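Local coordinates for protein phytochromobilin synthase (Solanum lycopersicum, PDB 6KME) that binds biliverdin IX alpha and, as a ferredoxin-dependent bilin reductase, probably reduces it to phytochromobilin, the chromophore of plant phytochromes, at residues A101-P106 / R230-R235; P132-D135 / D141-E144. The protein carries 1 engineered substitution. All blocks are in the same frame, centred on the assembly; numbering follows the deposited sequence.

Contact 1 of 2, residues A101-P106 / R230-R235. With BLA (biliverdine IX alpha), chain B.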
# COMPACT_ATOMS: atom_id res chain seq x y z
N ALA A 101 -5.15 -3.35 0.52
CA ALA A 101 -4.03 -3.56 1.43
C ALA A 101 -4.36 -4.64 2.45
O ALA A 101 -5.51 -4.83 2.84
CB ALA A 101 -3.65 -2.27 2.19
N ALA A 102 -3.31 -5.34 2.89
CA ALA A 102 -3.39 -6.31 3.97
C ALA A 102 -2.43 -5.88 5.07
O ALA A 102 -1.21 -5.78 4.83
CB ALA A 102 -3.07 -7.72 3.48
N PHE A 103 -2.97 -5.58 6.25
CA PHE A 103 -2.20 -5.18 7.41
C PHE A 103 -2.13 -6.35 8.38
O PHE A 103 -3.19 -6.83 8.84
CB PHE A 103 -2.83 -3.98 8.10
CG PHE A 103 -2.94 -2.74 7.23
CD1 PHE A 103 -1.88 -2.33 6.43
CD2 PHE A 103 -4.10 -1.97 7.24
CE1 PHE A 103 -1.99 -1.19 5.65
CE2 PHE A 103 -4.21 -0.82 6.46
CZ PHE A 103 -3.15 -0.43 5.66
N PRO A 104 -0.94 -6.82 8.76
CA PRO A 104 -0.86 -7.94 9.71
C PRO A 104 -1.06 -7.49 11.15
O PRO A 104 -0.87 -6.32 11.51
CB PRO A 104 0.57 -8.48 9.50
CG PRO A 104 1.35 -7.28 9.02
CD PRO A 104 0.38 -6.40 8.26
N LYS A 105 -1.46 -8.45 11.99
CA LYS A 105 -1.41 -8.22 13.42
C LYS A 105 0.05 -8.09 13.85
O LYS A 105 0.93 -8.69 13.24
CB LYS A 105 -2.11 -9.36 14.18
CG LYS A 105 -3.62 -9.39 13.95
CD LYS A 105 -4.30 -10.55 14.65
CE LYS A 105 -5.77 -10.62 14.24
NZ LYS A 105 -6.46 -11.82 14.82
N PRO A 106 0.33 -7.27 14.87
CA PRO A 106 1.73 -7.01 15.23
C PRO A 106 2.52 -8.24 15.65
O PRO A 106 3.75 -8.20 15.64
CB PRO A 106 1.61 -6.00 16.38
CG PRO A 106 0.29 -5.34 16.16
CD PRO A 106 -0.61 -6.42 15.61
N ARG A 230 3.97 3.79 12.40
CA ARG A 230 4.73 4.77 11.63
C ARG A 230 4.34 4.74 10.15
O ARG A 230 4.18 5.79 9.52
CB ARG A 230 6.23 4.51 11.81
CG ARG A 230 7.17 5.46 11.01
CD ARG A 230 8.64 5.12 11.32
NE ARG A 230 9.57 5.77 10.39
CZ ARG A 230 10.01 5.22 9.25
NH1 ARG A 230 9.62 3.99 8.91
NH2 ARG A 230 10.85 5.89 8.46
N TYR A 231 4.19 3.54 9.59
CA TYR A 231 3.78 3.38 8.20
C TYR A 231 2.39 3.95 7.96
O TYR A 231 2.17 4.68 6.99
CB TYR A 231 3.83 1.89 7.83
CG TYR A 231 3.21 1.50 6.51
CD1 TYR A 231 4.00 1.31 5.37
CD2 TYR A 231 1.84 1.26 6.39
CE1 TYR A 231 3.46 0.93 4.16
CE2 TYR A 231 1.27 0.88 5.18
CZ TYR A 231 2.09 0.71 4.07
OH TYR A 231 1.55 0.33 2.86
N LEU A 232 1.42 3.62 8.83
CA LEU A 232 0.08 4.17 8.69
C LEU A 232 0.09 5.68 8.84
O LEU A 232 -0.68 6.39 8.18
CB LEU A 232 -0.86 3.57 9.75
CG LEU A 232 -1.04 2.05 9.72
CD1 LEU A 232 -1.82 1.56 10.96
CD2 LEU A 232 -1.72 1.64 8.42
N THR A 233 0.94 6.19 9.73
CA THR A 233 0.98 7.63 9.96
C THR A 233 1.51 8.35 8.72
O THR A 233 0.95 9.38 8.31
CB THR A 233 1.85 7.93 11.17
OG1 THR A 233 1.24 7.39 12.35
CG2 THR A 233 2.02 9.43 11.34
N TRP A 234 2.58 7.82 8.12
CA TRP A 234 3.10 8.41 6.88
C TRP A 234 2.02 8.45 5.81
O TRP A 234 1.73 9.51 5.24
CB TRP A 234 4.32 7.63 6.38
CG TRP A 234 4.66 8.01 4.97
CD1 TRP A 234 4.34 7.32 3.83
CD2 TRP A 234 5.35 9.20 4.54
NE1 TRP A 234 4.80 8.00 2.72
CE2 TRP A 234 5.43 9.15 3.13
CE3 TRP A 234 5.92 10.28 5.22
CZ2 TRP A 234 6.04 10.16 2.38
CZ3 TRP A 234 6.55 11.29 4.46
CH2 TRP A 234 6.60 11.21 3.06
N ARG A 235 1.40 7.30 5.53
CA ARG A 235 0.45 7.22 4.43
C ARG A 235 -0.80 8.04 4.71
O ARG A 235 -1.34 8.68 3.80
CB ARG A 235 0.10 5.75 4.14
CG ARG A 235 1.28 4.96 3.55
CD ARG A 235 0.84 3.65 2.89
NE ARG A 235 0.03 3.92 1.70
CZ ARG A 235 -0.67 2.99 1.05
NH1 ARG A 235 -0.64 1.72 1.46
NH2 ARG A 235 -1.38 3.33 -0.01
CHA BLA B . 0.67 9.30 -7.99
NA BLA B . 0.99 7.47 -6.18
C1A BLA B . 1.51 8.42 -7.07
C2A BLA B . 2.97 8.40 -6.94
C3A BLA B . 3.29 7.40 -5.92
C4A BLA B . 2.05 6.84 -5.46
CMA BLA B . 4.66 6.97 -5.40
CAA BLA B . 3.90 9.35 -7.75
CBA BLA B . 3.91 10.71 -7.10
CGA BLA B . 5.05 10.79 -6.01
O1A BLA B . 6.11 10.47 -6.47
O2A BLA B . 4.66 11.16 -4.95
CHB BLA B . 1.82 5.73 -4.43
NB BLA B . 3.40 6.24 -2.65
C1B BLA B . 2.29 5.52 -3.13
C2B BLA B . 2.20 4.31 -2.10
C3B BLA B . 3.04 4.55 -1.02
C4B BLA B . 3.80 5.84 -1.33
CMB BLA B . 1.12 3.25 -2.27
OB BLA B . 4.57 6.51 -0.67
CAB BLA B . 3.45 3.91 0.28
CBB BLA B . 4.22 4.22 1.35
NC BLA B . -3.62 7.00 -5.89
C1C BLA B . -4.09 5.98 -5.03
C2C BLA B . -5.59 6.24 -4.86
C3C BLA B . -5.90 7.37 -5.63
C4C BLA B . -4.62 7.89 -6.33
CMC BLA B . -6.40 5.31 -3.96
OC BLA B . -3.27 5.17 -4.61
CAC BLA B . -7.25 7.98 -5.77
CBC BLA B . -8.30 8.11 -4.93
CHD BLA B . -4.29 8.92 -7.16
ND BLA B . -1.71 8.79 -7.32
C1D BLA B . -2.90 9.32 -7.62
C2D BLA B . -2.79 10.50 -8.57
C3D BLA B . -1.45 10.66 -8.85
C4D BLA B . -0.69 9.57 -8.05
CMD BLA B . -4.04 11.23 -9.01
CAD BLA B . -0.69 11.66 -9.73
CBD BLA B . -0.66 13.07 -9.17
CGD BLA B . 0.23 13.26 -7.86
O1D BLA B . -0.38 13.84 -6.99
O2D BLA B . 1.36 12.80 -7.97

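Contact 2 of 2, residues P132-D135 / D141-E144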
# COMPACT_ATOMS: atom_id res chain seq x y z
N PRO A 132 7.97 -3.63 3.12
CA PRO A 132 8.61 -4.21 4.32
C PRO A 132 8.12 -3.55 5.59
O PRO A 132 7.99 -2.33 5.68
CB PRO A 132 10.11 -3.94 4.10
CG PRO A 132 10.15 -2.79 3.12
CD PRO A 132 8.96 -3.02 2.21
N LEU A 133 7.85 -4.37 6.61
CA LEU A 133 7.48 -3.81 7.90
C LEU A 133 8.65 -3.08 8.54
O LEU A 133 8.47 -2.00 9.13
CB LEU A 133 6.97 -4.92 8.84
CG LEU A 133 6.54 -4.43 10.22
CD1 LEU A 133 5.29 -3.52 10.12
CD2 LEU A 133 6.31 -5.64 11.18
N HIS A 134 9.85 -3.64 8.42
CA HIS A 134 11.05 -3.12 9.05
C HIS A 134 12.05 -2.70 7.99
O HIS A 134 11.97 -3.11 6.83
CB HIS A 134 11.67 -4.16 9.98
CG HIS A 134 10.85 -4.45 11.20
ND1 HIS A 134 10.58 -3.50 12.16
CD2 HIS A 134 10.26 -5.60 11.62
CE1 HIS A 134 9.85 -4.05 13.12
NE2 HIS A 134 9.64 -5.32 12.82
N ASP A 135 13.00 -1.85 8.39
CA ASP A 135 13.92 -1.24 7.44
C ASP A 135 14.79 -2.30 6.77
O ASP A 135 15.39 -3.15 7.43
CB ASP A 135 14.79 -0.20 8.13
CG ASP A 135 15.85 0.36 7.20
OD1 ASP A 135 15.50 1.18 6.33
OD2 ASP A 135 17.03 -0.04 7.35
N ASP A 141 18.81 -8.56 8.03
CA ASP A 141 18.10 -9.76 8.48
C ASP A 141 16.69 -9.85 7.89
O ASP A 141 16.32 -10.87 7.30
CB ASP A 141 18.05 -9.80 10.01
CG ASP A 141 19.37 -10.22 10.63
OD1 ASP A 141 20.13 -10.96 9.97
OD2 ASP A 141 19.64 -9.82 11.79
N TYR A 142 15.90 -8.78 8.04
CA TYR A 142 14.51 -8.80 7.56
C TYR A 142 14.45 -8.95 6.04
O TYR A 142 13.57 -9.64 5.52
CB TYR A 142 13.78 -7.53 8.00
CG TYR A 142 12.28 -7.52 7.75
CD1 TYR A 142 11.39 -8.08 8.67
CD2 TYR A 142 11.75 -6.95 6.60
CE1 TYR A 142 10.01 -8.06 8.45
CE2 TYR A 142 10.37 -6.93 6.36
CZ TYR A 142 9.51 -7.49 7.28
OH TYR A 142 8.16 -7.48 7.04
N LYS A 143 15.37 -8.29 5.32
CA LYS A 143 15.35 -8.36 3.86
C LYS A 143 15.61 -9.78 3.38
O LYS A 143 14.93 -10.26 2.47
CB LYS A 143 16.39 -7.38 3.29
CG LYS A 143 16.52 -7.43 1.77
CD LYS A 143 17.74 -6.64 1.30
CE LYS A 143 17.83 -6.58 -0.22
NZ LYS A 143 19.23 -6.25 -0.65
N GLU A 144 16.57 -10.47 3.99
CA GLU A 144 16.82 -11.86 3.63
C GLU A 144 15.67 -12.77 4.03
O GLU A 144 15.31 -13.70 3.30
CB GLU A 144 18.13 -12.34 4.27
CG GLU A 144 19.36 -11.87 3.53
CD GLU A 144 19.41 -12.41 2.11
OE1 GLU A 144 19.60 -13.64 1.96
OE2 GLU A 144 19.25 -11.62 1.16
O HOH W 1 16.50 -5.75 6.78

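Contact 1 of 2, residues A101-P106 / R230-R235
F103 lies under the branched end of L232 and beside the ring of Y231, and these three apolar groups join strand to helix. L232, whose branched end gives a methyl to lay on a ring, sends CD2 over one face of the phenyl ring, 4.0 Å from the F103 ring centroid and 21° off the normal. This is a CH-pi contact displaced toward the rim, where L232 CD2 comes 3.7 Å from F103 CZ. Y231 crosses F103 at about a right angle, its CE2 meeting F103 CE1 at 3.9 Å. A flat ring suits F103, since it offers a broad face to the methyl while CE1 meets the tyrosine obliquely.

Y231 has CG anti to the backbone N (chi1 170°), and its hydroxyl comes to R235 one turn on. There R235 NH1 donates to Y231 OH at 2.9 Å with a bent angle of 143°, the oxygen tilted out of the guanidinium plane; the main partner of this hydroxyl is N131. R235 NH2 forms a salt bridge with D239 and a hydrogen bond with N116. Arginine suits this place: so anchored, its flat group turns a face to the bilin methyl, BLA CMB, 3.4 Å from R235 NH2. The helix thus packs on the central antiparallel sheet of the bilin reductase fold while lining the biliverdin pocket with R235 and W234.

Contact 2 of 2, residues P132-D135 / D141-E144
The ring of Y142 has the backbone N of H134 over one face, 3.9 Å above the plane and displaced toward the rim, and H134 CB lies over a face too, 4.2 Å from the Y142 ring centroid. The imidazole of H134 follows with its edge, the two ring planes standing at 87° in an offset edge-to-face pair; H134 CD2 is 4.0 Å from Y142 CD1. L133 CG sits over one face of the imidazole. Histidine suits this place because, while one edge turns to Y142, its NE2 bonds to N224 of helix 218-238, which helps to fix the ring's rotation. P132 CB approaches Y142 CE2 obliquely at 3.8 Å, a compact apolar neighbour.

With CG anti to the backbone N (chi1 -171°), Y142 extends from the start of its helix back to the loop. Its hydroxyl accepts from L133 N, with L133 N and Y142 OH 3.2 Å apart and an angle of 158° at the hydrogen, and is also hydrogen-bonded to D109 O. Tyrosine suits this place because it joins a wide aromatic face to a polar tip that both accepts and donates. With a phenylalanine here, L133 N and D109 O would probably be left without their shared mate.

A water completes the junction, donating to D135 O at 2.9 Å and accepting from K143 N at 3.1 Å, so an amide in the first helical turn is satisfied through solvent. This is local packing: a loop that leaves strand 123-131 folds back on the first turn of helix 141-147, while the apolar side chain of L133, suitably buried, and that of H134 also lean on helix 218-238.

From the N terminus, strand 96-104 first supplies the sheet side of contact 1. The chain runs through strands 112-119 and 123-131 and enters 132-135; after five intervening residues helix 141-147 begins and contact 2 closes a short loop. Contact 1 waits for helix 218-238, closing a loop with 123 residues between its segments, so contact 2 lies wholly within it. The centres are about 14 Å apart and the nearest atoms about 5 Å, without touching. Helix 218-238 relates them: residues 230-235 tie it to strand 96-104 in contact 1, and N224 and A227, earlier on the same helix, meet the loop that contact 2 ties to helix 141-147.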